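Side-chain contacts in CdiI toxin (Salmonella enterica subsp. enterica serovar Rubislaw str. ATCC 10717, PDB 4ZQU), which neutralises its cognate CdiA-CT toxin by forming a complex with it, as the immunity protein of a contact-dependent growth inhibition system: residues Tyr94-Trp97 against Val98-Met102; Arg111-Phe114 against Lys115-Ser119; His136-Leu139 against Glu140-Gly143. All coordinates share one frame; numbering follows the deposited sequence.

Interaction 1: Tyr94-Trp97 against Val98-Met102; sequences YDEW and VKKLM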
ATOM      1  N   TYR B  94       4.217   6.599 -11.722  1.00 33.24           N
ATOM      2  CA  TYR B  94       2.787   6.345 -11.661  1.00 32.53           C
ATOM      3  C   TYR B  94       2.053   7.332 -12.560  1.00 34.82           C
ATOM      4  O   TYR B  94       1.143   6.956 -13.297  1.00 36.33           O
ATOM      5  CB  TYR B  94       2.279   6.453 -10.226  1.00 32.12           C
ATOM      6  CG  TYR B  94       0.774   6.489 -10.113  1.00 34.62           C
ATOM      7  CD1 TYR B  94       0.013   5.349 -10.342  1.00 35.28           C
ATOM      8  CD2 TYR B  94       0.110   7.662  -9.772  1.00 36.06           C
ATOM      9  CE1 TYR B  94      -1.367   5.376 -10.238  1.00 35.07           C
ATOM     10  CE2 TYR B  94      -1.269   7.700  -9.665  1.00 35.98           C
ATOM     11  CZ  TYR B  94      -2.002   6.554  -9.898  1.00 35.93           C
ATOM     12  OH  TYR B  94      -3.376   6.584  -9.791  1.00 36.81           O
ATOM     13  N   ASP B  95       2.462   8.595 -12.501  1.00 36.28           N
ATOM     14  CA  ASP B  95       1.852   9.639 -13.317  1.00 38.72           C
ATOM     15  C   ASP B  95       2.081   9.382 -14.800  1.00 40.00           C
ATOM     16  O   ASP B  95       1.234   9.706 -15.633  1.00 42.20           O
ATOM     17  CB  ASP B  95       2.395  11.015 -12.927  1.00 40.08           C
ATOM     18  CG  ASP B  95       1.941  11.453 -11.547  1.00 40.28           C
ATOM     19  OD1 ASP B  95       0.864  11.004 -11.099  1.00 39.55           O
ATOM     20  OD2 ASP B  95       2.658  12.253 -10.911  1.00 41.95           O
ATOM     21  N   GLU B  96       3.229   8.798 -15.127  1.00 40.03           N
ATOM     22  CA  GLU B  96       3.518   8.407 -16.501  1.00 39.67           C
ATOM     23  C   GLU B  96       2.713   7.176 -16.894  1.00 36.26           C
ATOM     24  O   GLU B  96       2.264   7.050 -18.032  1.00 37.72           O
ATOM     25  CB  GLU B  96       5.011   8.147 -16.687  1.00 39.68           C
ATOM     26  CG  GLU B  96       5.842   9.410 -16.691  1.00 44.48           C
ATOM     27  CD  GLU B  96       5.380  10.393 -17.750  1.00 49.90           C
ATOM     28  OE1 GLU B  96       4.968   9.945 -18.843  1.00 50.10           O
ATOM     29  OE2 GLU B  96       5.423  11.613 -17.486  1.00 53.84           O
ATOM     30  N   TRP B  97       2.537   6.270 -15.940  1.00 32.78           N
ATOM     31  CA  TRP B  97       1.713   5.093 -16.153  1.00 32.03           C
ATOM     32  C   TRP B  97       0.282   5.510 -16.460  1.00 36.45           C
ATOM     33  O   TRP B  97      -0.350   4.974 -17.371  1.00 37.68           O
ATOM     34  CB  TRP B  97       1.754   4.184 -14.924  1.00 29.34           C
ATOM     35  CG  TRP B  97       0.899   2.969 -15.046  1.00 29.47           C
ATOM     36  CD1 TRP B  97       1.266   1.759 -15.556  1.00 29.25           C
ATOM     37  CD2 TRP B  97      -0.468   2.838 -14.641  1.00 29.69           C
ATOM     38  NE1 TRP B  97       0.209   0.881 -15.497  1.00 28.91           N
ATOM     39  CE2 TRP B  97      -0.867   1.520 -14.941  1.00 29.03           C
ATOM     40  CE3 TRP B  97      -1.396   3.707 -14.057  1.00 31.63           C
ATOM     41  CZ2 TRP B  97      -2.154   1.050 -14.675  1.00 31.20           C
ATOM     42  CZ3 TRP B  97      -2.674   3.239 -13.795  1.00 32.22           C
ATOM     43  CH2 TRP B  97      -3.040   1.924 -14.103  1.00 31.92           C
ATOM     44  N   VAL B  98      -0.213   6.482 -15.699  1.00 38.27           N
ATOM     45  CA  VAL B  98      -1.560   7.006 -15.881  1.00 39.11           C
ATOM     46  C   VAL B  98      -1.685   7.745 -17.207  1.00 43.80           C
ATOM     47  O   VAL B  98      -2.643   7.536 -17.953  1.00 48.40           O
ATOM     48  CB  VAL B  98      -1.957   7.961 -14.737  1.00 38.38           C
ATOM     49  CG1 VAL B  98      -3.277   8.653 -15.049  1.00 40.57           C
ATOM     50  CG2 VAL B  98      -2.043   7.211 -13.418  1.00 34.90           C
ATOM     51  N   LYS B  99      -0.709   8.602 -17.496  1.00 43.89           N
ATOM     52  CA  LYS B  99      -0.739   9.429 -18.697  1.00 46.69           C
ATOM     53  C   LYS B  99      -0.746   8.587 -19.969  1.00 46.50           C
ATOM     54  O   LYS B  99      -1.492   8.877 -20.902  1.00 48.56           O
ATOM     55  CB  LYS B  99       0.451  10.393 -18.714  1.00 49.28           C
ATOM     56  CG  LYS B  99       0.456  11.351 -19.898  1.00 52.83           C
ATOM     57  CD  LYS B  99       1.756  12.140 -19.982  1.00 53.45           C
ATOM     58  CE  LYS B  99       1.972  12.985 -18.739  1.00 54.66           C
ATOM     59  NZ  LYS B  99       3.303  13.653 -18.741  1.00 56.38           N
ATOM     60  N   LYS B 100       0.077   7.542 -19.998  1.00 44.99           N
ATOM     61  CA  LYS B 100       0.165   6.668 -21.167  1.00 45.20           C
ATOM     62  C   LYS B 100      -1.165   5.989 -21.489  1.00 47.00           C
ATOM     63  O   LYS B 100      -1.461   5.715 -22.650  1.00 48.34           O
ATOM     64  CB  LYS B 100       1.247   5.604 -20.965  1.00 42.36           C
ATOM     65  CG  LYS B 100       2.659   6.097 -21.218  1.00 43.47           C
ATOM     66  CD  LYS B 100       3.635   4.936 -21.338  1.00 42.33           C
ATOM     67  CE  LYS B 100       5.036   5.424 -21.678  1.00 41.31           C
ATOM     68  NZ  LYS B 100       5.583   6.326 -20.625  1.00 40.51           N
ATOM     69  N   LEU B 101      -1.962   5.719 -20.461  1.00 47.11           N
ATOM     70  CA  LEU B 101      -3.244   5.050 -20.646  1.00 48.75           C
ATOM     71  C   LEU B 101      -4.316   6.017 -21.147  1.00 53.37           C
ATOM     72  O   LEU B 101      -5.152   5.652 -21.976  1.00 55.09           O
ATOM     73  CB  LEU B 101      -3.695   4.395 -19.338  1.00 46.51           C
ATOM     74  CG  LEU B 101      -2.841   3.234 -18.816  1.00 43.98           C
ATOM     75  CD1 LEU B 101      -3.425   2.704 -17.521  1.00 43.46           C
ATOM     76  CD2 LEU B 101      -2.725   2.117 -19.846  1.00 42.83           C
ATOM     77  N   MET B 102      -4.292   7.246 -20.643  1.00 54.65           N
ATOM     78  CA  MET B 102      -5.247   8.260 -21.081  1.00 56.52           C
ATOM     79  C   MET B 102      -4.996   8.645 -22.530  1.00 57.67           C
ATOM     80  O   MET B 102      -5.935   8.857 -23.292  1.00 60.55           O
ATOM     81  CB  MET B 102      -5.173   9.501 -20.190  1.00 57.64           C
ATOM     82  CG  MET B 102      -5.854   9.340 -18.842  1.00 58.31           C
ATOM     83  SD  MET B 102      -5.931  10.891 -17.928  1.00 55.14           S
ATOM     84  CE  MET B 102      -4.191  11.251 -17.722  1.00 81.46           C
TER
HETATM   85  O   HOH W   1       3.565  12.542 -16.017  1.00 46.84           O
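Val98 sets its CG2 methyl over one face of the Tyr94 ring, a CH-pi contact with the methyl 3.8 Å from the ring centroid and shifted toward the CZ side. The same methyl lies in the plane of the Trp97 indole, at its edge, where Val98 CG2 is 3.6 Å from Trp97 CE3. One turn on, Leu101 CD1 covers a face of the indole, 3.6 Å from the centroid of the six-membered ring and 15° off its normal. Both rings leave the helix with CG opposite the backbone N (chi1 168° for Tyr94, 178° for Trp97), which carries them to the same flank as Val98 and Leu101. Their polar ends are held elsewhere in the fold: Tyr94 OH by Glu140, Trp97 NE1 by Asp22. Around the helix, Glu96 and Lys99 run alongside each other, and Lys99 NZ reaches the syn side of Glu96 OE2 at 3.2 Å, with a water bridging the same two atoms. Main-chain i to i+4 bonds, such as Val98 N to Tyr94 O at 2.8 Å, fix the spacing. The chemistry is amphipathic: an aromatic and aliphatic flank faces helix 110-115 and strand 30-41, while the Glu96-Lys99 pair lies where solvent can meet its charges.

Interaction 2: Arg111-Phe114 against Lys115-Ser119; sequences RALF and KDMKS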
ATOM      1  N   ARG B 111     -10.663  11.076 -14.365  1.00 60.64           N
ATOM      2  CA  ARG B 111     -11.830  10.559 -13.665  1.00 60.44           C
ATOM      3  C   ARG B 111     -12.589   9.508 -14.470  1.00 59.93           C
ATOM      4  O   ARG B 111     -13.223   8.635 -13.887  1.00 60.76           O
ATOM      5  CB  ARG B 111     -12.768  11.700 -13.266  1.00 62.86           C
ATOM      6  CG  ARG B 111     -12.087  12.837 -12.515  1.00 61.55           C
ATOM      7  CD  ARG B 111     -13.115  13.815 -11.957  1.00 65.35           C
ATOM      8  NE  ARG B 111     -14.441  13.208 -11.848  1.00 69.14           N
ATOM      9  CZ  ARG B 111     -14.988  12.780 -10.712  1.00 70.36           C
ATOM     10  NH1 ARG B 111     -14.332  12.886  -9.564  1.00 69.21           N
ATOM     11  NH2 ARG B 111     -16.199  12.240 -10.723  1.00 72.22           N
ATOM     12  N   ALA B 112     -12.517   9.578 -15.798  1.00 58.86           N
ATOM     13  CA  ALA B 112     -13.179   8.582 -16.640  1.00 59.91           C
ATOM     14  C   ALA B 112     -12.303   7.344 -16.804  1.00 57.33           C
ATOM     15  O   ALA B 112     -12.807   6.250 -17.060  1.00 57.69           O
ATOM     16  CB  ALA B 112     -13.529   9.169 -18.002  1.00 62.00           C
ATOM     17  N   LEU B 113     -10.993   7.525 -16.660  1.00 54.51           N
ATOM     18  CA  LEU B 113     -10.049   6.409 -16.694  1.00 50.51           C
ATOM     19  C   LEU B 113     -10.308   5.434 -15.550  1.00 50.63           C
ATOM     20  O   LEU B 113     -10.468   4.233 -15.764  1.00 50.37           O
ATOM     21  CB  LEU B 113      -8.605   6.919 -16.627  1.00 45.41           C
ATOM     22  CG  LEU B 113      -7.507   5.861 -16.455  1.00 41.97           C
ATOM     23  CD1 LEU B 113      -7.430   4.942 -17.662  1.00 37.19           C
ATOM     24  CD2 LEU B 113      -6.157   6.513 -16.198  1.00 40.14           C
ATOM     25  N   PHE B 114     -10.360   5.969 -14.335  1.00 51.85           N
ATOM     26  CA  PHE B 114     -10.466   5.150 -13.136  1.00 54.07           C
ATOM     27  C   PHE B 114     -11.906   4.841 -12.740  1.00 57.01           C
ATOM     28  O   PHE B 114     -12.140   3.960 -11.917  1.00 57.39           O
ATOM     29  CB  PHE B 114      -9.757   5.838 -11.969  1.00 54.96           C
ATOM     30  CG  PHE B 114      -8.277   5.999 -12.168  1.00 55.53           C
ATOM     31  CD1 PHE B 114      -7.422   4.923 -11.992  1.00 54.04           C
ATOM     32  CD2 PHE B 114      -7.739   7.225 -12.528  1.00 56.40           C
ATOM     33  CE1 PHE B 114      -6.061   5.066 -12.175  1.00 52.52           C
ATOM     34  CE2 PHE B 114      -6.377   7.375 -12.713  1.00 53.48           C
ATOM     35  CZ  PHE B 114      -5.538   6.295 -12.536  1.00 52.04           C
ATOM     36  N   LYS B 115     -12.857   5.563 -13.327  1.00 59.43           N
ATOM     37  CA  LYS B 115     -14.265   5.465 -12.938  1.00 61.99           C
ATOM     38  C   LYS B 115     -14.777   4.029 -12.878  1.00 64.74           C
ATOM     39  O   LYS B 115     -15.398   3.624 -11.896  1.00 65.91           O
ATOM     40  CB  LYS B 115     -15.142   6.268 -13.901  1.00 63.03           C
ATOM     41  CG  LYS B 115     -16.613   6.273 -13.538  1.00 64.77           C
ATOM     42  CD  LYS B 115     -17.393   7.229 -14.418  1.00 66.33           C
ATOM     43  CE  LYS B 115     -17.190   6.904 -15.884  1.00 66.40           C
ATOM     44  NZ  LYS B 115     -17.914   7.854 -16.769  1.00 70.21           N
ATOM     45  N   ASP B 116     -14.516   3.260 -13.929  1.00 65.69           N
ATOM     46  CA  ASP B 116     -15.012   1.892 -13.988  1.00 67.14           C
ATOM     47  C   ASP B 116     -13.875   0.884 -13.885  1.00 61.76           C
ATOM     48  O   ASP B 116     -13.912  -0.175 -14.509  1.00 63.32           O
ATOM     49  CB  ASP B 116     -15.804   1.674 -15.277  1.00 73.10           C
ATOM     50  CG  ASP B 116     -17.070   2.509 -15.323  1.00 80.70           C
ATOM     51  OD1 ASP B 116     -17.636   2.779 -14.245  1.00 84.88           O
ATOM     52  OD2 ASP B 116     -17.494   2.911 -16.428  1.00 83.25           O
ATOM     53  N   MET B 117     -12.877   1.204 -13.066  1.00 56.13           N
ATOM     54  CA  MET B 117     -11.679   0.380 -12.984  1.00 51.32           C
ATOM     55  C   MET B 117     -11.608  -0.458 -11.709  1.00 49.52           C
ATOM     56  O   MET B 117     -11.660   0.071 -10.599  1.00 49.99           O
ATOM     57  CB  MET B 117     -10.433   1.262 -13.094  1.00 48.54           C
ATOM     58  CG  MET B 117      -9.129   0.514 -12.903  1.00 45.10           C
ATOM     59  SD  MET B 117      -7.687   1.533 -13.250  1.00 50.59           S
ATOM     60  CE  MET B 117      -7.876   1.785 -15.014  1.00 34.76           C
ATOM     61  N   LYS B 118     -11.481  -1.770 -11.885  1.00 47.71           N
ATOM     62  CA  LYS B 118     -11.267  -2.688 -10.773  1.00 46.06           C
ATOM     63  C   LYS B 118      -9.792  -3.070 -10.697  1.00 43.58           C
ATOM     64  O   LYS B 118      -9.059  -2.925 -11.677  1.00 43.25           O
ATOM     65  CB  LYS B 118     -12.136  -3.927 -10.925  1.00 48.11           C
ATOM     66  N   SER B 119      -9.355  -3.561  -9.541  1.00 42.82           N
ATOM     67  CA  SER B 119      -7.951  -3.922  -9.359  1.00 39.04           C
ATOM     68  C   SER B 119      -7.773  -5.247  -8.625  1.00 39.17           C
ATOM     69  O   SER B 119      -8.411  -5.494  -7.603  1.00 38.87           O
ATOM     70  CB  SER B 119      -7.212  -2.817  -8.602  1.00 36.52           C
ATOM     71  OG  SER B 119      -5.843  -3.144  -8.432  1.00 33.62           O
TER
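Met117 folds back on helix 110-115, its CB 3.4 Å from Phe114 O. From there the chain is extended through CG, running alongside the Phe114 side chain and pointing the same way, until the sulfur reaches the CD1 side of the ring. Met117 SD lies 3.6 Å from Phe114 CD1. It approaches obliquely, 4.8 Å from the ring centroid and 65° off the normal, in a Met-aromatic contact. A bend at chi3 (-67°) then turns the methyl back toward the helix, where Met117 CE meets Leu113 O at 3.6 Å and Leu113 CD1 at 4.1 Å. The contact joins the weakly bonded helix 110-115 to strand 118-124 through a short loop. The turn is tied by Met117 N, which bonds to Phe114 O at 3.1 Å from well above the carbonyl plane, not along a lone pair. On the helix itself, Lys115 CB comes within 3.0 Å of Arg111 O, a tight approach one turn apart. Leu113 CD2 covers one face of the Phe114 ring, about 3.5 Å above its plane. Farther out, Leu113 and Phe114 both pack on Val98 of helix 87-105, Phe114 also touches Trp142 of strand 141-143, and Met117 packs on Lys13 of strand 8-14.

Interaction 3: His136-Leu139 against Glu140-Gly143; sequences HEKL and EVWG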
ATOM      1  N   HIS B 136     -12.953  -0.868  -4.738  1.00 52.56           N
ATOM      2  CA  HIS B 136     -12.587   0.424  -5.302  1.00 51.15           C
ATOM      3  C   HIS B 136     -13.059   1.558  -4.397  1.00 52.29           C
ATOM      4  O   HIS B 136     -14.137   2.117  -4.596  1.00 55.20           O
ATOM      5  CB  HIS B 136     -13.180   0.579  -6.703  1.00 51.94           C
ATOM      6  CG  HIS B 136     -12.530   1.653  -7.513  1.00 51.94           C
ATOM      7  ND1 HIS B 136     -13.145   2.238  -8.606  1.00 54.22           N
ATOM      8  CD2 HIS B 136     -11.321   2.248  -7.406  1.00 49.13           C
ATOM      9  CE1 HIS B 136     -12.342   3.145  -9.123  1.00 52.39           C
ATOM     10  NE2 HIS B 136     -11.225   3.173  -8.416  1.00 49.32           N
ATOM     11  N   GLU B 137     -12.243   1.890  -3.402  1.00 50.07           N
ATOM     12  CA  GLU B 137     -12.605   2.884  -2.396  1.00 51.04           C
ATOM     13  C   GLU B 137     -12.744   4.280  -2.992  1.00 51.67           C
ATOM     14  O   GLU B 137     -13.830   4.861  -2.993  1.00 53.35           O
ATOM     15  CB  GLU B 137     -11.565   2.885  -1.277  1.00 49.49           C
ATOM     16  CG  GLU B 137     -11.439   1.540  -0.580  1.00 49.30           C
ATOM     17  CD  GLU B 137     -10.315   1.509   0.430  1.00 48.33           C
ATOM     18  OE1 GLU B 137      -9.551   2.493   0.498  1.00 47.69           O
ATOM     19  OE2 GLU B 137     -10.197   0.498   1.155  1.00 48.04           O
ATOM     20  N   LYS B 138     -11.636   4.816  -3.490  1.00 49.25           N
ATOM     21  CA  LYS B 138     -11.644   6.092  -4.195  1.00 48.06           C
ATOM     22  C   LYS B 138     -11.219   5.837  -5.634  1.00 47.21           C
ATOM     23  O   LYS B 138     -10.811   4.726  -5.962  1.00 45.76           O
ATOM     24  CB  LYS B 138     -10.716   7.099  -3.515  1.00 46.20           C
ATOM     25  CG  LYS B 138     -11.175   7.492  -2.122  1.00 48.75           C
ATOM     26  CD  LYS B 138     -10.193   8.426  -1.440  1.00 49.67           C
ATOM     27  CE  LYS B 138     -10.702   8.821  -0.060  1.00 52.80           C
ATOM     28  NZ  LYS B 138      -9.748   9.695   0.676  1.00 51.71           N
ATOM     29  N   LEU B 139     -11.316   6.855  -6.484  1.00 47.99           N
ATOM     30  CA  LEU B 139     -10.996   6.700  -7.902  1.00 47.11           C
ATOM     31  C   LEU B 139      -9.616   6.085  -8.111  1.00 44.57           C
ATOM     32  O   LEU B 139      -9.452   5.163  -8.907  1.00 40.14           O
ATOM     33  CB  LEU B 139     -11.074   8.047  -8.624  1.00 48.54           C
ATOM     34  CG  LEU B 139     -12.443   8.502  -9.138  1.00 51.81           C
ATOM     35  CD1 LEU B 139     -13.398   8.814  -7.992  1.00 54.91           C
ATOM     36  CD2 LEU B 139     -12.293   9.705 -10.054  1.00 53.05           C
ATOM     37  N   GLU B 140      -8.631   6.585  -7.376  1.00 44.24           N
ATOM     38  CA  GLU B 140      -7.271   6.083  -7.506  1.00 44.31           C
ATOM     39  C   GLU B 140      -6.824   5.303  -6.274  1.00 42.23           C
ATOM     40  O   GLU B 140      -5.628   5.132  -6.043  1.00 40.06           O
ATOM     41  CB  GLU B 140      -6.306   7.238  -7.770  1.00 48.23           C
ATOM     42  CG  GLU B 140      -6.510   7.905  -9.118  1.00 52.96           C
ATOM     43  CD  GLU B 140      -5.529   9.030  -9.365  1.00 56.43           C
ATOM     44  OE1 GLU B 140      -5.532  10.007  -8.585  1.00 58.72           O
ATOM     45  OE2 GLU B 140      -4.755   8.938 -10.340  1.00 57.06           O
ATOM     46  N   VAL B 141      -7.787   4.834  -5.483  1.00 42.30           N
ATOM     47  CA  VAL B 141      -7.476   4.071  -4.278  1.00 38.93           C
ATOM     48  C   VAL B 141      -8.326   2.807  -4.160  1.00 38.84           C
ATOM     49  O   VAL B 141      -9.551   2.878  -4.079  1.00 40.11           O
ATOM     50  CB  VAL B 141      -7.679   4.912  -2.997  1.00 39.36           C
ATOM     51  CG1 VAL B 141      -7.309   4.098  -1.771  1.00 37.70           C
ATOM     52  CG2 VAL B 141      -6.860   6.192  -3.050  1.00 38.10           C
ATOM     53  N   TRP B 142      -7.665   1.653  -4.153  1.00 37.84           N
ATOM     54  CA  TRP B 142      -8.338   0.379  -3.911  1.00 38.02           C
ATOM     55  C   TRP B 142      -7.948  -0.165  -2.541  1.00 37.00           C
ATOM     56  O   TRP B 142      -6.956   0.267  -1.955  1.00 35.92           O
ATOM     57  CB  TRP B 142      -7.993  -0.641  -4.996  1.00 37.00           C
ATOM     58  CG  TRP B 142      -8.423  -0.240  -6.371  1.00 38.27           C
ATOM     59  CD1 TRP B 142      -9.540  -0.655  -7.034  1.00 39.19           C
ATOM     60  CD2 TRP B 142      -7.739   0.656  -7.258  1.00 39.44           C
ATOM     61  NE1 TRP B 142      -9.593  -0.079  -8.280  1.00 40.65           N
ATOM     62  CE2 TRP B 142      -8.501   0.733  -8.441  1.00 41.09           C
ATOM     63  CE3 TRP B 142      -6.557   1.398  -7.166  1.00 37.65           C
ATOM     64  CZ2 TRP B 142      -8.119   1.526  -9.524  1.00 41.58           C
ATOM     65  CZ3 TRP B 142      -6.181   2.185  -8.242  1.00 37.45           C
ATOM     66  CH2 TRP B 142      -6.959   2.243  -9.404  1.00 38.76           C
ATOM     67  N   GLY B 143      -8.727  -1.111  -2.027  1.00 37.26           N
ATOM     68  CA  GLY B 143      -8.476  -1.634  -0.698  1.00 36.82           C
ATOM     69  C   GLY B 143      -9.228  -2.902  -0.351  1.00 39.15           C
ATOM     70  O   GLY B 143      -9.675  -3.629  -1.236  1.00 38.96           O
TER
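A tight beta hairpin joins strands 129-138 and 141-143, and within it the rings of His136 and Trp142 lie in an offset stack. Their planes are 15° apart, and the His136 ring sits 4.2 Å, centroid to centroid, from the five-membered ring of Trp142. Packing is closest where His136 CD2 rests over the indole face, 3.0 Å from Trp142 NE1, whose N-H is bonded to Met117 O. A chi1 of -162° swings the imidazole away from the backbone N and along the hairpin toward the turn, and there His136 NE2 gives a hydrogen bond to Leu139 O at 2.7 Å. This oxygen lies almost in the imidazole plane, although the donor stands above the plane of the carbonyl; the bond probably limits rotation of the ring and helps keep it flat against the indole. The type I turn runs from Lys138 to Val141, which exchange two main-chain bonds: Lys138 N to Val141 O at 2.9 Å, in the carbonyl plane, and Val141 N to Lys138 O at 3.1 Å, from above it. Glu137 and Lys138 together face Val141, forming a classic beta bulge. Next to the bulge, the extended Glu137 side chain places OE2 3.3 Å from Gly143 CA and OE1 3.6 Å from Val141 CG1; OE1 also forms a salt bridge with Lys22 of the CdiA-CT toxin chain. Val141, Trp142 and Gly143 pair in an antiparallel ladder with a toxin strand, so that the sheet continues across the interface by beta-augmentation.

The three contacts touch one another. Interaction 1 lies within helix 87-105, and interaction 2 runs from helix 110-115 into strand 118-124; they meet through Val98, Leu113 and Phe114, an apolar seam, though each has a solvent-facing side with charged residues. Interaction 3 belongs to the sheet and differs in chemistry, relying on ring stacking, main-chain bonds, the His136 side-chain bond and a salt bridge to the toxin. Polar links reach it from both others, through Tyr94 to Glu140 and Met117 to Trp142. All three are partly buried, with interaction 3 at the toxin interface. The toxin pairs along strand 141-143, whereas at interaction 1 it merely packs on Tyr94, and it does not touch 111-119.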